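Local structure of galactose mutarotase related enzyme (Lactobacillus acidophilus, 3DCD) at residues W35-I41 with K245-Y249; S90-K96 with F109-Y115; S166-I172 with R184-D190; W255-A259 with K271-N275. The protein probably binds carbohydrate and may act as a sugar isomerase of the aldose 1-epimerase (galactose mutarotase) kind, although its exact substrate and reaction are not established. All coordinates share one frame; numbering follows the deposited sequence.

Contact 1: W35-I41 with K245-Y249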
# COMPACT_ATOMS: atom_id res chain seq x y z
N TRP A 35 1.64 2.91 12.18
CA TRP A 35 2.74 2.09 12.71
C TRP A 35 4.05 2.88 12.68
O TRP A 35 4.38 3.52 11.68
CB TRP A 35 2.84 0.82 11.87
CG TRP A 35 4.09 -0.02 12.10
CD1 TRP A 35 5.12 -0.21 11.21
CD2 TRP A 35 4.41 -0.79 13.25
NE1 TRP A 35 6.06 -1.06 11.75
CE2 TRP A 35 5.65 -1.43 13.00
CE3 TRP A 35 3.78 -1.02 14.47
CZ2 TRP A 35 6.27 -2.27 13.93
CZ3 TRP A 35 4.41 -1.85 15.40
CH2 TRP A 35 5.63 -2.46 15.12
N GLN A 36 4.79 2.84 13.80
CA GLN A 36 5.96 3.71 13.97
C GLN A 36 7.29 3.05 13.63
O GLN A 36 8.35 3.50 14.06
CB GLN A 36 5.97 4.34 15.37
CG GLN A 36 4.86 5.38 15.51
CD GLN A 36 5.01 6.47 14.45
OE1 GLN A 36 6.04 7.15 14.38
NE2 GLN A 36 3.98 6.64 13.60
N ALA A 37 7.22 1.97 12.84
CA ALA A 37 8.39 1.41 12.17
C ALA A 37 9.43 0.83 13.14
O ALA A 37 10.63 0.98 12.93
CB ALA A 37 9.03 2.46 11.27
N ASN A 38 8.97 0.16 14.20
CA ASN A 38 9.87 -0.52 15.14
C ASN A 38 10.79 -1.49 14.36
O ASN A 38 10.31 -2.48 13.81
CB ASN A 38 9.01 -1.28 16.15
CG ASN A 38 9.82 -1.95 17.24
OD1 ASN A 38 11.04 -2.03 17.18
ND2 ASN A 38 9.11 -2.45 18.25
N PRO A 39 12.12 -1.21 14.30
CA PRO A 39 12.99 -2.02 13.44
C PRO A 39 13.16 -3.47 13.92
O PRO A 39 13.70 -4.28 13.17
CB PRO A 39 14.35 -1.30 13.53
CG PRO A 39 14.31 -0.57 14.83
CD PRO A 39 12.87 -0.14 14.99
N GLU A 40 12.73 -3.75 15.15
CA GLU A 40 12.74 -5.10 15.70
C GLU A 40 11.69 -5.97 15.05
O GLU A 40 11.77 -7.19 15.09
CB GLU A 40 12.53 -5.04 17.22
CG GLU A 40 13.68 -4.35 17.97
CD GLU A 40 14.89 -5.25 18.19
OE1 GLU A 40 14.84 -6.44 17.82
OE2 GLU A 40 15.88 -4.77 18.76
N ILE A 41 10.69 -5.32 14.43
CA ILE A 41 9.55 -6.02 13.83
C ILE A 41 9.48 -5.77 12.32
O ILE A 41 9.50 -6.71 11.50
CB ILE A 41 8.22 -5.56 14.48
CG1 ILE A 41 8.23 -5.71 16.01
CG2 ILE A 41 7.02 -6.27 13.84
CD1 ILE A 41 8.30 -7.15 16.52
N LYS A 245 7.83 -12.81 14.12
CA LYS A 245 7.90 -11.73 15.11
C LYS A 245 6.72 -10.80 14.92
O LYS A 245 6.62 -10.14 13.90
CB LYS A 245 9.21 -10.94 15.00
CG LYS A 245 10.44 -11.72 15.41
CD LYS A 245 11.68 -10.87 15.15
CE LYS A 245 12.85 -11.35 15.99
NZ LYS A 245 14.11 -10.66 15.60
N THR A 246 5.80 -10.75 15.88
CA THR A 246 4.54 -10.04 15.67
C THR A 246 4.46 -8.75 16.49
O THR A 246 5.15 -8.60 17.50
CB THR A 246 3.34 -10.93 16.02
OG1 THR A 246 3.36 -11.25 17.43
CG2 THR A 246 3.39 -12.23 15.20
N ASP A 247 3.60 -7.83 16.06
CA ASP A 247 3.28 -6.67 16.87
C ASP A 247 1.89 -6.15 16.49
O ASP A 247 1.23 -6.69 15.58
CB ASP A 247 4.35 -5.57 16.69
CG ASP A 247 4.51 -4.69 17.94
OD1 ASP A 247 3.54 -4.52 18.72
OD2 ASP A 247 5.63 -4.20 18.14
N ASN A 248 1.45 -5.11 17.18
CA ASN A 248 0.06 -4.69 17.13
C ASN A 248 -0.20 -3.65 16.05
O ASN A 248 -0.42 -2.45 16.32
CB ASN A 248 -0.40 -4.23 18.52
CG ASN A 248 -0.28 -5.34 19.56
OD1 ASN A 248 -0.72 -6.47 19.32
ND2 ASN A 248 0.36 -5.05 20.68
N TYR A 249 -0.14 -4.12 14.81
CA TYR A 249 -0.46 -3.31 13.63
C TYR A 249 -0.88 -4.24 12.52
O TYR A 249 -0.68 -5.46 12.60
CB TYR A 249 0.76 -2.47 13.17
CG TYR A 249 1.76 -3.31 12.37
CD1 TYR A 249 2.71 -4.10 13.02
CD2 TYR A 249 1.74 -3.32 10.98
CE1 TYR A 249 3.62 -4.86 12.30
CE2 TYR A 249 2.65 -4.10 10.24
CZ TYR A 249 3.57 -4.87 10.91
OH TYR A 249 4.48 -5.65 10.20
O HOH W 1 6.50 -1.88 18.71
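The indole of Trp-35 has the Tyr-249 ring over one face and the backbone N of Ala-37 over the other, while the carboxylate of Asp-247 lies at its edge. The first of these is a face-to-face stack: the five-membered ring and the phenol have centroids 4.2 Å apart and planes inclined by 25°. Trp-35 CG lies opposite its backbone N (chi1 168°), which carries the indole to Tyr-249. At the edge, Asp-247 OD2 lies near the indole plane, 3.5 Å from Trp-35 CH2. The edge of the Tyr-249 ring receives Ile-41, whose CG2 is 4.0 Å from Tyr-249 CE1. One segment lies in the loop from strand 20-26 to strand 48-49 and the other runs into strand 249-256 at Tyr-249, so the stack joins chain regions over 200 residues apart. A leucine in place of Trp-35 would probably leave one face of the Tyr-249 ring without its aromatic partner and the Trp-42 carbonyl without the NE1 donor. No direct hydrogen bond crosses; instead, one water accepts from Asn-38 ND2 at 2.7 Å and donates to Asp-247 OD2. Asn-38 OD1 accepts from Glu-40 N at 3.2 Å in an Asx turn. Further along, Ile-41 CD1 rests 3.6 Å from Thr-246 O.

Contact 2: S90-K96 with F109-Y115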
# COMPACT_ATOMS: atom_id res chain seq x y z
N SER A 90 -2.29 19.78 1.08
CA SER A 90 -1.87 18.96 -0.06
C SER A 90 -0.37 19.00 -0.28
O SER A 90 0.28 20.03 -0.08
CB SER A 90 -2.58 19.42 -1.34
OG SER A 90 -2.35 18.49 -2.39
N ILE A 91 0.18 17.87 -0.73
CA ILE A 91 1.61 17.82 -1.09
C ILE A 91 1.79 16.79 -2.19
O ILE A 91 1.15 15.75 -2.19
CB ILE A 91 2.52 17.56 0.15
CG1 ILE A 91 4.00 17.63 -0.20
CG2 ILE A 91 2.15 16.22 0.84
CD1 ILE A 91 4.88 17.88 1.00
N THR A 92 2.66 17.11 -3.15
CA THR A 92 2.92 16.20 -4.25
C THR A 92 4.41 16.00 -4.31
O THR A 92 5.16 16.95 -4.37
CB THR A 92 2.41 16.78 -5.61
OG1 THR A 92 1.00 17.01 -5.52
CG2 THR A 92 2.69 15.81 -6.78
N PHE A 93 4.81 14.73 -4.24
CA PHE A 93 6.18 14.30 -4.42
C PHE A 93 6.40 13.77 -5.84
O PHE A 93 5.56 13.08 -6.41
CB PHE A 93 6.53 13.19 -3.41
CG PHE A 93 6.40 13.63 -1.97
CD1 PHE A 93 7.47 14.22 -1.31
CD2 PHE A 93 5.20 13.43 -1.28
CE1 PHE A 93 7.35 14.64 0.03
CE2 PHE A 93 5.06 13.84 0.05
CZ PHE A 93 6.14 14.44 0.71
N LEU A 94 7.56 14.11 -6.40
CA LEU A 94 7.90 13.72 -7.73
C LEU A 94 9.24 12.99 -7.75
O LEU A 94 10.24 13.45 -7.18
CB LEU A 94 7.98 14.96 -8.62
CG LEU A 94 8.54 14.84 -10.04
CD1 LEU A 94 7.76 13.90 -10.93
CD2 LEU A 94 8.65 16.27 -10.67
N LEU A 95 9.23 11.86 -8.44
CA LEU A 95 10.45 11.10 -8.72
C LEU A 95 10.56 10.85 -10.22
O LEU A 95 9.61 10.36 -10.85
CB LEU A 95 10.45 9.77 -7.95
CG LEU A 95 11.61 8.79 -8.24
CD1 LEU A 95 12.96 9.34 -7.71
CD2 LEU A 95 11.31 7.39 -7.67
N LYS A 96 11.72 11.18 -10.78
CA LYS A 96 12.03 10.88 -12.16
C LYS A 96 13.07 9.77 -12.20
O LYS A 96 13.79 9.53 -11.22
CB LYS A 96 12.57 12.11 -12.89
CG LYS A 96 11.56 13.25 -13.03
CD LYS A 96 12.20 14.48 -13.64
CE LYS A 96 11.17 15.59 -13.70
NZ LYS A 96 11.70 16.85 -14.29
N PHE A 109 10.47 7.93 -16.79
CA PHE A 109 9.13 8.17 -16.24
C PHE A 109 9.11 9.42 -15.38
O PHE A 109 10.16 9.92 -14.96
CB PHE A 109 8.68 6.96 -15.40
CG PHE A 109 9.60 6.67 -14.23
CD1 PHE A 109 10.64 5.74 -14.36
CD2 PHE A 109 9.46 7.33 -13.02
CE1 PHE A 109 11.51 5.49 -13.30
CE2 PHE A 109 10.32 7.09 -11.95
CZ PHE A 109 11.35 6.16 -12.10
N GLU A 110 7.89 9.88 -15.09
CA GLU A 110 7.63 10.80 -13.99
C GLU A 110 6.63 10.09 -13.08
O GLU A 110 5.54 9.75 -13.52
CB GLU A 110 7.05 12.13 -14.50
CG GLU A 110 8.01 12.96 -15.35
CD GLU A 110 7.39 14.28 -15.84
OE1 GLU A 110 6.16 14.49 -15.68
OE2 GLU A 110 8.14 15.10 -16.38
N PHE A 111 7.01 9.87 -11.82
CA PHE A 111 6.13 9.22 -10.84
C PHE A 111 5.79 10.21 -9.74
O PHE A 111 6.68 10.67 -9.03
CB PHE A 111 6.82 7.99 -10.23
CG PHE A 111 5.99 7.27 -9.17
CD1 PHE A 111 4.62 7.10 -9.33
CD2 PHE A 111 6.61 6.71 -8.05
CE1 PHE A 111 3.84 6.41 -8.35
CE2 PHE A 111 5.87 6.01 -7.08
CZ PHE A 111 4.48 5.85 -7.23
N ARG A 112 4.50 10.52 -9.60
CA ARG A 112 4.04 11.48 -8.62
C ARG A 112 3.17 10.80 -7.57
O ARG A 112 2.27 10.03 -7.91
CB ARG A 112 3.27 12.62 -9.29
CG ARG A 112 4.15 13.64 -9.99
CD ARG A 112 3.30 14.66 -10.76
NE ARG A 112 4.13 15.67 -11.40
CZ ARG A 112 4.69 15.52 -12.60
NH1 ARG A 112 4.50 14.40 -13.30
NH2 ARG A 112 5.44 16.48 -13.10
N VAL A 113 3.45 11.08 -6.30
CA VAL A 113 2.62 10.65 -5.19
C VAL A 113 2.07 11.91 -4.53
O VAL A 113 2.81 12.74 -3.98
CB VAL A 113 3.40 9.77 -4.15
CG1 VAL A 113 2.47 9.31 -3.03
CG2 VAL A 113 4.00 8.54 -4.84
N ASN A 114 0.76 12.06 -4.63
CA ASN A 114 0.07 13.20 -4.07
C ASN A 114 -0.73 12.76 -2.87
O ASN A 114 -1.43 11.76 -2.92
CB ASN A 114 -0.87 13.83 -5.09
CG ASN A 114 -1.81 14.86 -4.45
OD1 ASN A 114 -1.41 15.99 -4.15
ND2 ASN A 114 -3.04 14.48 -4.24
N TYR A 115 -0.60 13.53 -1.79
CA TYR A 115 -1.40 13.33 -0.59
C TYR A 115 -2.22 14.58 -0.37
O TYR A 115 -1.69 15.69 -0.44
CB TYR A 115 -0.49 13.13 0.63
CG TYR A 115 0.32 11.87 0.58
CD1 TYR A 115 1.66 11.89 0.19
CD2 TYR A 115 -0.24 10.65 0.95
CE1 TYR A 115 2.40 10.72 0.16
CE2 TYR A 115 0.49 9.47 0.93
CZ TYR A 115 1.81 9.51 0.54
OH TYR A 115 2.54 8.35 0.51
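Ile-91 and Tyr-115, Phe-93 and Val-113, and Leu-95 and Phe-111 are the three hydrogen-bonded pairs of this antiparallel ladder, whose strand axes run at 164° to one another. In each pair both amides donate to the partner's carbonyl, giving six bonds of 2.8 to 2.9 Å between N and O. The intervening residues turn their amides outward: Thr-92 and Leu-94 bond to strand 82-87, Glu-110 and Arg-112 to strand 121-130. Some carbonyls gain a weaker CA-H...O contact as well, as where Arg-112 CA comes to 3.1 Å from Phe-93 O.

On the face carrying Leu-94, Glu-110 and Arg-112, the Arg-112 guanidinium has several partners. Its NH1 donates to Glu-110 OE1 at 2.9 Å in a salt bridge; the oxygen lies in the guanidinium plane, but the nitrogen sits above the carboxylate plane. NE reaches Glu-84 in a second salt bridge. Leu-94, with CG trans to its own N (chi1 171°), puts CD1 over the centre of the guanidinium face, 3.9 Å from Arg-112 CZ. Lys-96 NZ stays 4.5 Å from Glu-110 OE2, beyond salt-bridge range.

The other face is apolar and buried. Phe-93 CE2 meets Tyr-115 CD1 at 3.9 Å, edge against edge, and the Tyr-115 hydroxyl is taken up by Ala-19 O. Joined through helix 99-104, the two strands lie between strands 82-87 and 121-130 in the large antiparallel sheet, with Ile-91 and Tyr-115 packed on strand 2-6 and Phe-111 stacked on Phe-50.

Contact 3: S166-I172 with R184-D190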
# COMPACT_ATOMS: atom_id res chain seq x y z
N SER A 166 -20.12 -6.73 0.83
CA SER A 166 -19.93 -7.96 1.58
C SER A 166 -20.17 -9.13 0.66
O SER A 166 -21.28 -9.67 0.59
CB SER A 166 -20.90 -8.04 2.76
OG SER A 166 -20.55 -7.10 3.78
N VAL A 167 -19.13 -9.51 -0.07
CA VAL A 167 -19.21 -10.63 -0.98
C VAL A 167 -17.99 -11.48 -0.81
O VAL A 167 -16.92 -10.96 -0.45
CB VAL A 167 -19.34 -10.20 -2.45
CG1 VAL A 167 -20.67 -9.43 -2.66
CG2 VAL A 167 -18.15 -9.35 -2.91
N THR A 168 -18.14 -12.78 -1.06
CA THR A 168 -17.00 -13.70 -1.05
C THR A 168 -16.10 -13.37 -2.24
O THR A 168 -16.58 -13.11 -3.35
CB THR A 168 -17.51 -15.15 -1.08
OG1 THR A 168 -18.17 -15.43 0.17
CG2 THR A 168 -16.35 -16.10 -1.16
N ARG A 169 -14.79 -13.34 -1.99
CA ARG A 169 -13.81 -12.95 -2.99
C ARG A 169 -12.72 -14.01 -3.10
O ARG A 169 -12.45 -14.75 -2.15
CB ARG A 169 -13.17 -11.61 -2.61
CG ARG A 169 -14.07 -10.38 -2.77
CD ARG A 169 -13.41 -9.17 -2.07
NE ARG A 169 -14.17 -7.92 -2.19
CZ ARG A 169 -15.12 -7.51 -1.35
NH1 ARG A 169 -15.51 -8.27 -0.33
NH2 ARG A 169 -15.70 -6.33 -1.55
N VAL A 170 -12.05 -14.05 -4.25
CA VAL A 170 -11.00 -15.04 -4.47
C VAL A 170 -9.75 -14.60 -3.72
O VAL A 170 -9.32 -13.45 -3.87
CB VAL A 170 -10.68 -15.21 -5.96
CG1 VAL A 170 -9.54 -16.21 -6.16
CG2 VAL A 170 -11.93 -15.67 -6.73
N ARG A 171 -9.21 -15.48 -2.88
CA ARG A 171 -7.91 -15.24 -2.25
C ARG A 171 -6.82 -15.90 -3.08
O ARG A 171 -6.99 -17.05 -3.52
CB ARG A 171 -7.85 -15.84 -0.83
CG ARG A 171 -6.52 -15.58 -0.10
CD ARG A 171 -6.37 -16.48 1.11
NE ARG A 171 -4.97 -16.59 1.53
CZ ARG A 171 -4.58 -17.19 2.65
NH1 ARG A 171 -5.49 -17.73 3.45
NH2 ARG A 171 -3.31 -17.23 2.98
N ILE A 172 -5.71 -15.20 -3.27
CA ILE A 172 -4.54 -15.78 -3.92
C ILE A 172 -3.49 -16.06 -2.87
O ILE A 172 -2.87 -15.12 -2.36
CB ILE A 172 -3.94 -14.85 -4.99
CG1 ILE A 172 -5.04 -14.30 -5.93
CG2 ILE A 172 -2.79 -15.58 -5.78
CD1 ILE A 172 -4.56 -13.19 -6.89
N ARG A 184 -5.81 -20.67 -5.63
CA ARG A 184 -6.80 -19.60 -5.49
C ARG A 184 -8.11 -20.24 -5.07
O ARG A 184 -8.46 -21.34 -5.55
CB ARG A 184 -7.00 -18.89 -6.82
CG ARG A 184 -5.95 -17.82 -7.11
CD ARG A 184 -6.01 -17.40 -8.57
NE ARG A 184 -7.22 -16.65 -8.92
CZ ARG A 184 -8.18 -17.09 -9.75
NH1 ARG A 184 -8.09 -18.29 -10.32
NH2 ARG A 184 -9.23 -16.31 -10.00
N SER A 185 -8.83 -19.58 -4.16
CA SER A 185 -10.09 -20.13 -3.66
C SER A 185 -10.98 -18.99 -3.20
O SER A 185 -10.46 -17.94 -2.82
CB SER A 185 -9.84 -21.10 -2.51
OG SER A 185 -9.35 -20.42 -1.36
N LEU A 186 -12.30 -19.19 -3.22
CA LEU A 186 -13.23 -18.18 -2.68
C LEU A 186 -13.10 -18.11 -1.17
O LEU A 186 -13.14 -19.15 -0.48
CB LEU A 186 -14.69 -18.49 -3.08
CG LEU A 186 -15.10 -18.05 -4.50
CD1 LEU A 186 -16.45 -18.64 -4.90
CD2 LEU A 186 -15.17 -16.53 -4.66
N ALA A 187 -12.95 -16.90 -0.66
CA ALA A 187 -12.70 -16.69 0.78
C ALA A 187 -13.88 -15.98 1.46
O ALA A 187 -14.60 -15.23 0.81
CB ALA A 187 -11.41 -15.87 0.96
N PRO A 188 -14.05 -16.19 2.79
CA PRO A 188 -15.24 -15.66 3.48
C PRO A 188 -15.16 -14.15 3.79
O PRO A 188 -15.30 -13.74 4.95
CB PRO A 188 -15.31 -16.50 4.76
CG PRO A 188 -13.86 -16.89 5.04
CD PRO A 188 -13.17 -16.95 3.69
N THR A 189 -14.99 -13.35 2.73
CA THR A 189 -14.87 -11.91 2.86
C THR A 189 -16.25 -11.25 2.82
O THR A 189 -16.36 -10.03 2.70
CB THR A 189 -13.98 -11.30 1.77
OG1 THR A 189 -14.43 -11.71 0.49
CG2 THR A 189 -12.54 -11.74 1.96
N ASP A 190 -17.30 -12.07 2.94
CA ASP A 190 -18.65 -11.50 3.04
C ASP A 190 -19.04 -11.23 4.48
O ASP A 190 -20.19 -10.85 4.76
CB ASP A 190 -19.69 -12.38 2.34
CG ASP A 190 -19.75 -13.79 2.89
OD1 ASP A 190 -18.76 -14.26 3.49
OD2 ASP A 190 -20.79 -14.43 2.67
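Arg-171 and Ser-185 exchange both backbone hydrogen bonds. Arg-171 N donates to Ser-185 O at 2.8 Å, and the return bond from Ser-185 N to Arg-171 O is longer, 3.2 Å. Ala-187 N adds a bond to Arg-169 O at 2.7 Å. The short strands 169-171 and 185-187 form a strongly twisted antiparallel ladder, with axes at 120°; 185-187 is an edge strand of a three-stranded antiparallel sheet whose other outer strand is 178-179.

Beyond the ladder a side-chain hydroxyl takes over: Thr-189 OG1 donates to Val-167 O at 2.8 Å, in the carbonyl plane and on a lone pair. A chi1 of 53° sets this oxygen between its backbone N and carbonyl carbon, facing the other segment.

Apolar contacts lie on both faces. Val-170 CG2 meets Leu-186 CD2 at 3.9 Å; on the other face the CB atoms of Arg-171 and Ala-187 are 4.0 Å apart. Ile-172 runs alongside the aliphatic part of Arg-184, with its CG1 3.8 Å from Arg-184 CG.

Two guanidinium groups have polar partners outside the segments. Arg-184 NE forms a salt bridge with Glu-208, and Val-170 CG1 lies against the same NE and CB, oblique to the guanidinium. Arg-169 NH2 bonds to Pro-165 O, its guanidinium edge faces Thr-189 O, and Val-167 CG2 lies over one face.

The middle of the contact is thus joined by backbone bonds, while the ends rest on the Thr-189 hydroxyl and on Arg-184, apolar along its chain and charge-paired at NE.

Contact 4: W255-A259 with K271-N275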
# COMPACT_ATOMS: atom_id res chain seq x y z
N TRP A 255 -3.37 -2.48 -4.40
CA TRP A 255 -2.36 -2.83 -5.38
C TRP A 255 -2.91 -2.74 -6.79
O TRP A 255 -3.97 -3.30 -7.09
CB TRP A 255 -1.92 -4.29 -5.20
CG TRP A 255 -1.12 -4.65 -3.96
CD1 TRP A 255 -0.44 -3.82 -3.11
CD2 TRP A 255 -0.88 -5.98 -3.50
NE1 TRP A 255 0.20 -4.57 -2.11
CE2 TRP A 255 -0.07 -5.90 -2.34
CE3 TRP A 255 -1.29 -7.25 -3.97
CZ2 TRP A 255 0.33 -7.04 -1.63
CZ3 TRP A 255 -0.88 -8.39 -3.26
CH2 TRP A 255 -0.07 -8.27 -2.10
N TRP A 256 -2.13 -2.09 -7.66
CA TRP A 256 -2.32 -2.08 -9.10
C TRP A 256 -1.10 -2.81 -9.71
O TRP A 256 -0.32 -2.25 -10.47
CB TRP A 256 -2.40 -0.63 -9.61
CG TRP A 256 -3.66 0.06 -9.17
CD1 TRP A 256 -4.82 0.18 -9.88
CD2 TRP A 256 -3.89 0.70 -7.90
NE1 TRP A 256 -5.77 0.86 -9.14
CE2 TRP A 256 -5.22 1.19 -7.91
CE3 TRP A 256 -3.11 0.90 -6.74
CZ2 TRP A 256 -5.79 1.88 -6.82
CZ3 TRP A 256 -3.67 1.58 -5.66
CH2 TRP A 256 -5.00 2.06 -5.70
N GLY A 257 -0.92 -4.07 -9.29
CA GLY A 257 0.28 -4.84 -9.62
C GLY A 257 0.31 -5.98 -8.64
O GLY A 257 -0.39 -5.95 -7.65
N ILE A 258 1.14 -7.00 -8.90
CA ILE A 258 1.19 -8.14 -8.00
C ILE A 258 2.49 -8.92 -8.14
O ILE A 258 3.19 -8.80 -9.16
CB ILE A 258 -0.07 -9.04 -8.19
CG1 ILE A 258 -0.28 -10.02 -7.02
CG2 ILE A 258 -0.09 -9.72 -9.56
CD1 ILE A 258 -1.72 -10.62 -7.00
N ALA A 259 2.84 -9.69 -7.11
CA ALA A 259 4.03 -10.52 -7.14
C ALA A 259 4.02 -11.48 -8.35
O ALA A 259 2.95 -11.79 -8.89
CB ALA A 259 4.10 -11.32 -5.87
N LYS A 271 4.56 -10.60 -17.76
CA LYS A 271 4.30 -10.64 -16.31
C LYS A 271 2.84 -10.29 -15.97
O LYS A 271 2.40 -9.18 -16.19
CB LYS A 271 5.27 -9.74 -15.55
CG LYS A 271 5.10 -9.74 -14.01
CD LYS A 271 6.15 -8.84 -13.37
CE LYS A 271 5.73 -8.45 -11.94
NZ LYS A 271 5.51 -9.66 -11.06
N TYR A 272 2.13 -11.27 -15.43
CA TYR A 272 0.74 -11.11 -15.00
C TYR A 272 0.49 -9.89 -14.11
O TYR A 272 1.26 -9.63 -13.16
CB TYR A 272 0.27 -12.37 -14.28
CG TYR A 272 -1.11 -12.21 -13.70
CD1 TYR A 272 -2.25 -12.31 -14.50
CD2 TYR A 272 -1.27 -11.94 -12.34
CE1 TYR A 272 -3.52 -12.14 -13.95
CE2 TYR A 272 -2.54 -11.77 -11.80
CZ TYR A 272 -3.64 -11.87 -12.61
OH TYR A 272 -4.90 -11.70 -12.05
N GLY A 273 -0.59 -9.17 -14.42
CA GLY A 273 -1.10 -8.08 -13.56
C GLY A 273 -0.34 -6.75 -13.63
O GLY A 273 -0.53 -5.87 -12.78
N MSE A 274 0.54 -6.61 -14.62
CA MSE A 274 1.30 -5.36 -14.78
C MSE A 274 0.48 -4.38 -15.58
O MSE A 274 -0.37 -4.80 -16.39
CB MSE A 274 2.65 -5.58 -15.47
CG MSE A 274 3.67 -6.32 -14.62
SE MSE A 274 4.21 -5.22 -13.07
CE MSE A 274 5.91 -4.57 -13.78
N ASN A 275 0.69 -3.09 -15.34
CA ASN A 275 0.14 -2.03 -16.18
C ASN A 275 1.01 -1.75 -17.41
O ASN A 275 2.23 -1.70 -17.31
CB ASN A 275 -0.05 -0.73 -15.37
CG ASN A 275 -0.78 -0.95 -14.06
OD1 ASN A 275 -0.18 -0.96 -12.99
ND2 ASN A 275 -2.09 -1.17 -14.15
O HOH W 2 2.30 -7.62 -11.55
O HOH W 3 3.00 -11.03 -11.61
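Lys-271 NZ donates to Ile-258 O at 3.1 Å, approaching in the carbonyl plane with a C=O...N angle of 153°. The chain is extended as far as CE and then bends (chi4 58°), which turns the ammonium group to this carbonyl. Beside it, Ile-258 CG2 lies 3.7 Å from Tyr-272 CD2, oblique to the ring. Gly-257 CA points its hydrogen at Gly-273 O over 3.4 Å, a nearly straight CA-H...O contact.

Two waters fill out this shell. One accepts from Ile-258 N at 3.0 Å and can donate to Tyr-272 O; the other accepts from Lys-271 NZ at 2.9 Å and lies within donating distance of Ala-259 O and Tyr-272 O.

A type II turn from Lys-271 to Met-274, a selenomethionine here, shapes the second segment. Gly-273 is its third residue, with positive phi, and a side chain there would run into Ile-258 CG2. Further out, Asp-260 forms a salt bridge with Lys-271 NZ, Arg-261 makes a cation-pi contact with the Tyr-272 ring, and Trp-181 meets that ring edge-to-face. Strand 249-256 ends at Trp-256, whose NE1 bonds to Asp-233.

With a methionine in place of Lys-271, Ile-258 O would probably lose its ammonium donor and the carboxylate of Asp-260 would be left without this counter-charge. The buried lysine is thus held by a carbonyl, a carboxylate and a water together, so that one cation joins the end of strand 249-256 to the turn preceding strand 275-277, with two waters linking other backbone groups of the two segments.

Overall arrangement
Contacts 3 and 4 alone touch: Ile-172 CD1 meets Ile-258 CD1 at 3.8 Å, although their centres are 19 Å apart. The small outlying ladder therefore packs directly against the loop leaving strand 249-256. Contact 1 lies near the opposite end of that strand, on the other side of the chain's centre from contact 4, with centres 27 Å apart. Contact 2, in the large sheet, is nearer to contact 4 (nearest atoms about 9 Å) than to contact 1 (about 12 Å), and contact 3 is remote from it, at 33 Å between centres. Along the chain, contacts 2 and 3 are nested within the loop closed by contact 1, and contact 4 follows it.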